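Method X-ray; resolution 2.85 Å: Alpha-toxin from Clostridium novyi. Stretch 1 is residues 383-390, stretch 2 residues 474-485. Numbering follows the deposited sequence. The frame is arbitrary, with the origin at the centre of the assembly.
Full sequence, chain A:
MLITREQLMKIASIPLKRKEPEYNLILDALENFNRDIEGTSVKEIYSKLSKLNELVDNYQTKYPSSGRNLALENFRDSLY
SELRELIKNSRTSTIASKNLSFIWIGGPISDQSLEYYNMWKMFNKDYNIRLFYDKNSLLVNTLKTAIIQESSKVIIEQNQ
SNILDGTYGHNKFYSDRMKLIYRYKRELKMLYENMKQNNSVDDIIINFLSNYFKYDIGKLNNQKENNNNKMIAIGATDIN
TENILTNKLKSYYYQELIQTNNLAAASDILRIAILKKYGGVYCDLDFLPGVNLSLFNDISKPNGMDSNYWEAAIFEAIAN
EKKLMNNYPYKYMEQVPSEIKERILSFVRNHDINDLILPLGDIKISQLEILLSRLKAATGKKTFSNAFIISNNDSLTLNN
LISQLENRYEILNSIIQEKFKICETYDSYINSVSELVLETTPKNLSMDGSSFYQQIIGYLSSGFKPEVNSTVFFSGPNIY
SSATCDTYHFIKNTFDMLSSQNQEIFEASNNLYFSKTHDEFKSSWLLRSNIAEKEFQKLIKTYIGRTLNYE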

ATOM      1  N   THR A 383      -0.279  -9.051   8.507  1.00 46.75           N
ATOM      2  CA  THR A 383       0.678  -8.180   7.835  1.00 44.57           C
ATOM      3  C   THR A 383       0.035  -6.831   7.517  1.00 42.62           C
ATOM      4  O   THR A 383      -1.152  -6.775   7.209  1.00 42.30           O
ATOM      5  CB  THR A 383       1.242  -8.847   6.539  1.00 44.90           C
ATOM      6  OG1 THR A 383       2.315  -8.058   6.009  1.00 45.08           O
ATOM      7  CG2 THR A 383       0.148  -9.029   5.463  1.00 44.90           C
ATOM      8  N   PHE A 384       0.820  -5.755   7.603  1.00 40.39           N
ATOM      9  CA  PHE A 384       0.367  -4.425   7.186  1.00 38.05           C
ATOM     10  C   PHE A 384      -0.224  -4.457   5.786  1.00 36.82           C
ATOM     11  O   PHE A 384       0.323  -5.086   4.884  1.00 36.76           O
ATOM     12  CB  PHE A 384       1.509  -3.407   7.189  1.00 37.93           C
ATOM     13  CG  PHE A 384       1.870  -2.871   8.547  1.00 37.09           C
ATOM     14  CD1 PHE A 384       0.895  -2.550   9.479  1.00 36.62           C
ATOM     15  CD2 PHE A 384       3.202  -2.641   8.877  1.00 36.40           C
ATOM     16  CE1 PHE A 384       1.246  -2.042  10.736  1.00 35.88           C
ATOM     17  CE2 PHE A 384       3.559  -2.126  10.125  1.00 35.56           C
ATOM     18  CZ  PHE A 384       2.582  -1.831  11.056  1.00 34.93           C
ATOM     19  N   SER A 385      -1.356  -3.778   5.631  1.00 35.14           N
ATOM     20  CA  SER A 385      -1.958  -3.511   4.339  1.00 33.44           C
ATOM     21  C   SER A 385      -2.132  -2.006   4.230  1.00 32.37           C
ATOM     22  O   SER A 385      -2.408  -1.342   5.231  1.00 32.62           O
ATOM     23  CB  SER A 385      -3.320  -4.180   4.247  1.00 33.42           C
ATOM     24  OG  SER A 385      -3.904  -3.954   2.980  1.00 33.62           O
ATOM     25  N   ASN A 386      -1.968  -1.460   3.028  1.00 30.69           N
ATOM     26  CA  ASN A 386      -2.190  -0.032   2.823  1.00 29.06           C
ATOM     27  C   ASN A 386      -3.610   0.283   2.331  1.00 28.12           C
ATOM     28  O   ASN A 386      -3.860   1.328   1.729  1.00 28.00           O
ATOM     29  CB  ASN A 386      -1.114   0.566   1.907  1.00 29.13           C
ATOM     30  CG  ASN A 386      -1.212   0.073   0.476  1.00 28.34           C
ATOM     31  OD1 ASN A 386      -1.668  -1.043   0.222  1.00 27.36           O
ATOM     32  ND2 ASN A 386      -0.769   0.906  -0.471  1.00 26.83           N
ATOM     33  N   ALA A 387      -4.536  -0.629   2.622  1.00 26.86           N
ATOM     34  CA  ALA A 387      -5.939  -0.490   2.239  1.00 25.60           C
ATOM     35  C   ALA A 387      -6.742   0.398   3.184  1.00 24.78           C
ATOM     36  O   ALA A 387      -7.812   0.887   2.821  1.00 24.70           O
ATOM     37  CB  ALA A 387      -6.577  -1.847   2.137  1.00 25.39           C
ATOM     38  N   PHE A 388      -6.231   0.584   4.398  1.00 23.98           N
ATOM     39  CA  PHE A 388      -6.874   1.414   5.416  1.00 23.14           C
ATOM     40  C   PHE A 388      -5.785   2.106   6.226  1.00 22.96           C
ATOM     41  O   PHE A 388      -5.002   1.444   6.916  1.00 23.31           O
ATOM     42  CB  PHE A 388      -7.746   0.544   6.318  1.00 22.93           C
ATOM     43  CG  PHE A 388      -8.659   1.312   7.231  1.00 21.90           C
ATOM     44  CD1 PHE A 388      -9.914   1.725   6.799  1.00 22.11           C
ATOM     45  CD2 PHE A 388      -8.293   1.577   8.535  1.00 21.25           C
ATOM     46  CE1 PHE A 388     -10.778   2.415   7.648  1.00 20.84           C
ATOM     47  CE2 PHE A 388      -9.152   2.269   9.385  1.00 20.76           C
ATOM     48  CZ  PHE A 388     -10.388   2.683   8.937  1.00 20.77           C
ATOM     49  N   ILE A 389      -5.727   3.433   6.112  1.00 22.12           N
ATOM     50  CA  ILE A 389      -4.685   4.240   6.729  1.00 21.42           C
ATOM     51  C   ILE A 389      -5.310   5.400   7.480  1.00 21.39           C
ATOM     52  O   ILE A 389      -6.154   6.115   6.937  1.00 21.53           O
ATOM     53  CB  ILE A 389      -3.753   4.852   5.670  1.00 21.43           C
ATOM     54  CG1 ILE A 389      -3.289   3.805   4.652  1.00 21.29           C
ATOM     55  CG2 ILE A 389      -2.563   5.545   6.322  1.00 21.15           C
ATOM     56  CD1 ILE A 389      -2.660   4.432   3.406  1.00 21.34           C
ATOM     57  N   ILE A 390      -4.899   5.600   8.726  1.00 21.09           N
ATOM     58  CA  ILE A 390      -5.349   6.761   9.477  1.00 20.81           C
ATOM     59  C   ILE A 390      -4.141   7.576   9.874  1.00 21.11           C
ATOM     60  O   ILE A 390      -3.219   7.046  10.483  1.00 21.83           O
ATOM     61  CB  ILE A 390      -6.119   6.375  10.745  1.00 20.63           C
ATOM     62  CG1 ILE A 390      -7.347   5.532  10.397  1.00 20.28           C
ATOM     63  CG2 ILE A 390      -6.537   7.630  11.502  1.00 19.96           C
ATOM     64  CD1 ILE A 390      -7.922   4.797  11.578  1.00 19.49           C
ATOM     65  N   PHE A 474       7.895  -0.818  -3.780  1.00 41.68           N
ATOM     66  CA  PHE A 474       8.090   0.587  -4.139  1.00 40.71           C
ATOM     67  C   PHE A 474       7.008   1.531  -3.639  1.00 39.96           C
ATOM     68  O   PHE A 474       7.315   2.649  -3.234  1.00 39.53           O
ATOM     69  CB  PHE A 474       8.295   0.739  -5.647  1.00 40.85           C
ATOM     70  CG  PHE A 474       9.434  -0.080  -6.180  1.00 40.95           C
ATOM     71  CD1 PHE A 474       9.213  -1.356  -6.676  1.00 41.60           C
ATOM     72  CD2 PHE A 474      10.729   0.415  -6.165  1.00 40.89           C
ATOM     73  CE1 PHE A 474      10.266  -2.119  -7.154  1.00 41.70           C
ATOM     74  CE2 PHE A 474      11.786  -0.342  -6.645  1.00 40.53           C
ATOM     75  CZ  PHE A 474      11.556  -1.607  -7.135  1.00 40.87           C
ATOM     76  N   SER A 475       5.754   1.085  -3.653  1.00 39.27           N
ATOM     77  CA  SER A 475       4.645   1.942  -3.215  1.00 38.67           C
ATOM     78  C   SER A 475       3.677   1.266  -2.247  1.00 37.99           C
ATOM     79  O   SER A 475       2.885   1.931  -1.575  1.00 37.95           O
ATOM     80  CB  SER A 475       3.889   2.503  -4.427  1.00 38.68           C
ATOM     81  OG  SER A 475       3.292   1.464  -5.183  1.00 39.14           O
ATOM     82  N   GLY A 476       3.761  -0.056  -2.172  1.00 37.30           N
ATOM     83  CA  GLY A 476       2.823  -0.846  -1.388  1.00 36.48           C
ATOM     84  C   GLY A 476       3.278  -1.135   0.024  1.00 35.87           C
ATOM     85  O   GLY A 476       4.185  -0.471   0.539  1.00 35.85           O
ATOM     86  N   PRO A 477       2.656  -2.145   0.657  1.00 35.40           N
ATOM     87  CA  PRO A 477       2.794  -2.485   2.078  1.00 35.18           C
ATOM     88  C   PRO A 477       4.217  -2.485   2.645  1.00 34.83           C
ATOM     89  O   PRO A 477       4.403  -2.090   3.794  1.00 34.95           O
ATOM     90  CB  PRO A 477       2.183  -3.882   2.159  1.00 35.18           C
ATOM     91  CG  PRO A 477       1.153  -3.879   1.099  1.00 35.22           C
ATOM     92  CD  PRO A 477       1.717  -3.051  -0.025  1.00 35.15           C
ATOM     93  N   ASN A 478       5.210  -2.906   1.863  1.00 34.31           N
ATOM     94  CA  ASN A 478       6.582  -2.993   2.380  1.00 33.65           C
ATOM     95  C   ASN A 478       7.154  -1.644   2.780  1.00 32.95           C
ATOM     96  O   ASN A 478       7.926  -1.552   3.727  1.00 33.19           O
ATOM     97  CB  ASN A 478       7.519  -3.701   1.392  1.00 33.87           C
ATOM     98  CG  ASN A 478       7.287  -5.225   1.320  1.00 34.32           C
ATOM     99  OD1 ASN A 478       6.450  -5.795   2.042  1.00 33.64           O
ATOM    100  ND2 ASN A 478       8.040  -5.886   0.435  1.00 34.58           N
ATOM    101  N   ILE A 479       6.763  -0.594   2.070  1.00 32.18           N
ATOM    102  CA  ILE A 479       7.248   0.750   2.377  1.00 31.42           C
ATOM    103  C   ILE A 479       6.579   1.303   3.649  1.00 31.18           C
ATOM    104  O   ILE A 479       7.088   2.227   4.282  1.00 30.83           O
ATOM    105  CB  ILE A 479       7.074   1.721   1.169  1.00 31.21           C
ATOM    106  CG1 ILE A 479       5.655   2.320   1.140  1.00 31.33           C
ATOM    107  CG2 ILE A 479       7.373   0.998  -0.134  1.00 30.21           C
ATOM    108  CD1 ILE A 479       5.497   3.542   0.250  1.00 31.30           C
ATOM    109  N   TYR A 480       5.437   0.722   4.009  1.00 31.08           N
ATOM    110  CA  TYR A 480       4.700   1.123   5.204  1.00 31.12           C
ATOM    111  C   TYR A 480       5.332   0.517   6.442  1.00 31.61           C
ATOM    112  O   TYR A 480       5.491   1.202   7.457  1.00 31.54           O
ATOM    113  CB  TYR A 480       3.217   0.738   5.110  1.00 30.69           C
ATOM    114  CG  TYR A 480       2.440   1.612   4.158  1.00 29.89           C
ATOM    115  CD1 TYR A 480       2.651   1.527   2.784  1.00 28.74           C
ATOM    116  CD2 TYR A 480       1.504   2.527   4.621  1.00 28.87           C
ATOM    117  CE1 TYR A 480       1.965   2.316   1.907  1.00 28.49           C
ATOM    118  CE2 TYR A 480       0.798   3.329   3.730  1.00 28.74           C
ATOM    119  CZ  TYR A 480       1.041   3.214   2.376  1.00 28.42           C
ATOM    120  OH  TYR A 480       0.375   3.993   1.463  1.00 29.20           O
ATOM    121  N   SER A 481       5.706  -0.757   6.348  1.00 31.92           N
ATOM    122  CA  SER A 481       6.364  -1.418   7.458  1.00 32.89           C
ATOM    123  C   SER A 481       7.778  -0.900   7.639  1.00 33.18           C
ATOM    124  O   SER A 481       8.311  -0.965   8.741  1.00 33.80           O
ATOM    125  CB  SER A 481       6.349  -2.937   7.314  1.00 32.66           C
ATOM    126  OG  SER A 481       6.767  -3.295   6.027  1.00 34.27           O
ATOM    127  N   SER A 482       8.370  -0.364   6.578  1.00 33.38           N
ATOM    128  CA  SER A 482       9.676   0.274   6.695  1.00 33.93           C
ATOM    129  C   SER A 482       9.587   1.704   7.235  1.00 34.46           C
ATOM    130  O   SER A 482      10.480   2.156   7.954  1.00 34.64           O
ATOM    131  CB  SER A 482      10.439   0.241   5.368  1.00 33.98           C
ATOM    132  OG  SER A 482      10.800  -1.085   5.009  1.00 33.76           O
ATOM    133  N   ALA A 483       8.520   2.420   6.882  1.00 34.97           N
ATOM    134  CA  ALA A 483       8.300   3.770   7.410  1.00 35.31           C
ATOM    135  C   ALA A 483       7.961   3.696   8.896  1.00 35.52           C
ATOM    136  O   ALA A 483       8.296   4.579   9.680  1.00 35.24           O
ATOM    137  CB  ALA A 483       7.198   4.466   6.642  1.00 35.36           C
ATOM    138  N   THR A 484       7.291   2.613   9.261  1.00 36.24           N
ATOM    139  CA  THR A 484       6.968   2.286  10.637  1.00 37.03           C
ATOM    140  C   THR A 484       8.227   1.892  11.411  1.00 37.37           C
ATOM    141  O   THR A 484       8.412   2.281  12.563  1.00 37.29           O
ATOM    142  CB  THR A 484       5.960   1.147  10.634  1.00 36.73           C
ATOM    143  OG1 THR A 484       4.730   1.640  10.109  1.00 38.42           O
ATOM    144  CG2 THR A 484       5.690   0.667  11.993  1.00 37.67           C
ATOM    145  N   CYS A 485       9.089   1.120  10.755  1.00 38.18           N
ATOM    146  CA  CYS A 485      10.364   0.712  11.306  1.00 38.35           C
ATOM    147  C   CYS A 485      11.300   1.906  11.495  1.00 38.45           C
ATOM    148  O   CYS A 485      12.010   1.982  12.484  1.00 38.30           O
ATOM    149  CB  CYS A 485      10.996  -0.325  10.388  1.00 38.46           C
ATOM    150  SG  CYS A 485      12.447  -1.135  11.067  1.00 39.41           S
TER

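Stretch 1 brings a strand that enters from earlier in the chain and includes Thr-383, Phe-384 and Ser-385 against the helix that continues beyond Cys-485. The two axes approach to 7.6 Å, and their N-to-C directions lie 110° apart, so the strand runs across the helix rather than along it. No hydrogen bond joins the stretches; the 398 Å² buried between them, both sides summed, rests on van der Waals packing and one CH-pi contact.

At Thr-383 the CA-to-CB bond points sideways and the residue makes no contact. Phe-384, whose CA-to-CB bond points toward stretch 2, has the largest area covered in either stretch. With chi1 in the m well, its ring reaches the helix at Ser-481, where CD2 of Phe-384 lies 3.5 Å from CB of Ser-481, a carbon that sits at the ring edge, near its plane. Farther along the helix, CE2 of Phe-384 lies 3.9 Å from OG1 of Thr-484. Both hydroxyls are engaged within the helix: OG of Ser-481 donates to O of Asn-478 (3.1 Å), and OG1 of Thr-484 donates to O of Tyr-480 (2.8 Å). With these protons directed to backbone carbonyls, the two polar side chains can lie beside an aromatic ring in a buried setting. The backbone of Phe-384 takes part as well, its O lying 3.5 Å from CB of Pro-477.

The CA-to-CB bond of Ser-385 points away from stretch 2, as expected from the alternation of a strand; its OG accepts a weak hydrogen bond from N of Ala-387 (3.4 Å), within the corner where the chain turns. The CA-to-CB bond of Asn-386 points toward stretch 2 again. Its CB sits over one face of the Tyr-480 ring, 3.7 Å from the centroid and 21° off the ring normal, so that a methylene group meets the pi cloud in a CH-pi contact. The amide extends to the segment leading into the helix: OD1 of Asn-386 is 3.9 Å from CD of Pro-477, and ND2 of Asn-386 is 4.1 Å from CA of Gly-476. ND2 is hydrogen-bonded elsewhere in the structure, and it makes no hydrogen bond to stretch 2.

Ala-387 and Phe-388 carry the chain around the corner, out of reach of the helix. Contact resumes at Ile-389, in the strand that follows the corner: its CD1 lies 3.6 Å from CE2 of Tyr-480, an apolar contact near the phenol end of the ring. The Tyr-480 side chain thus touches Asn-386 in the corner and Ile-389 just after it. Ile-390 lies beyond reach.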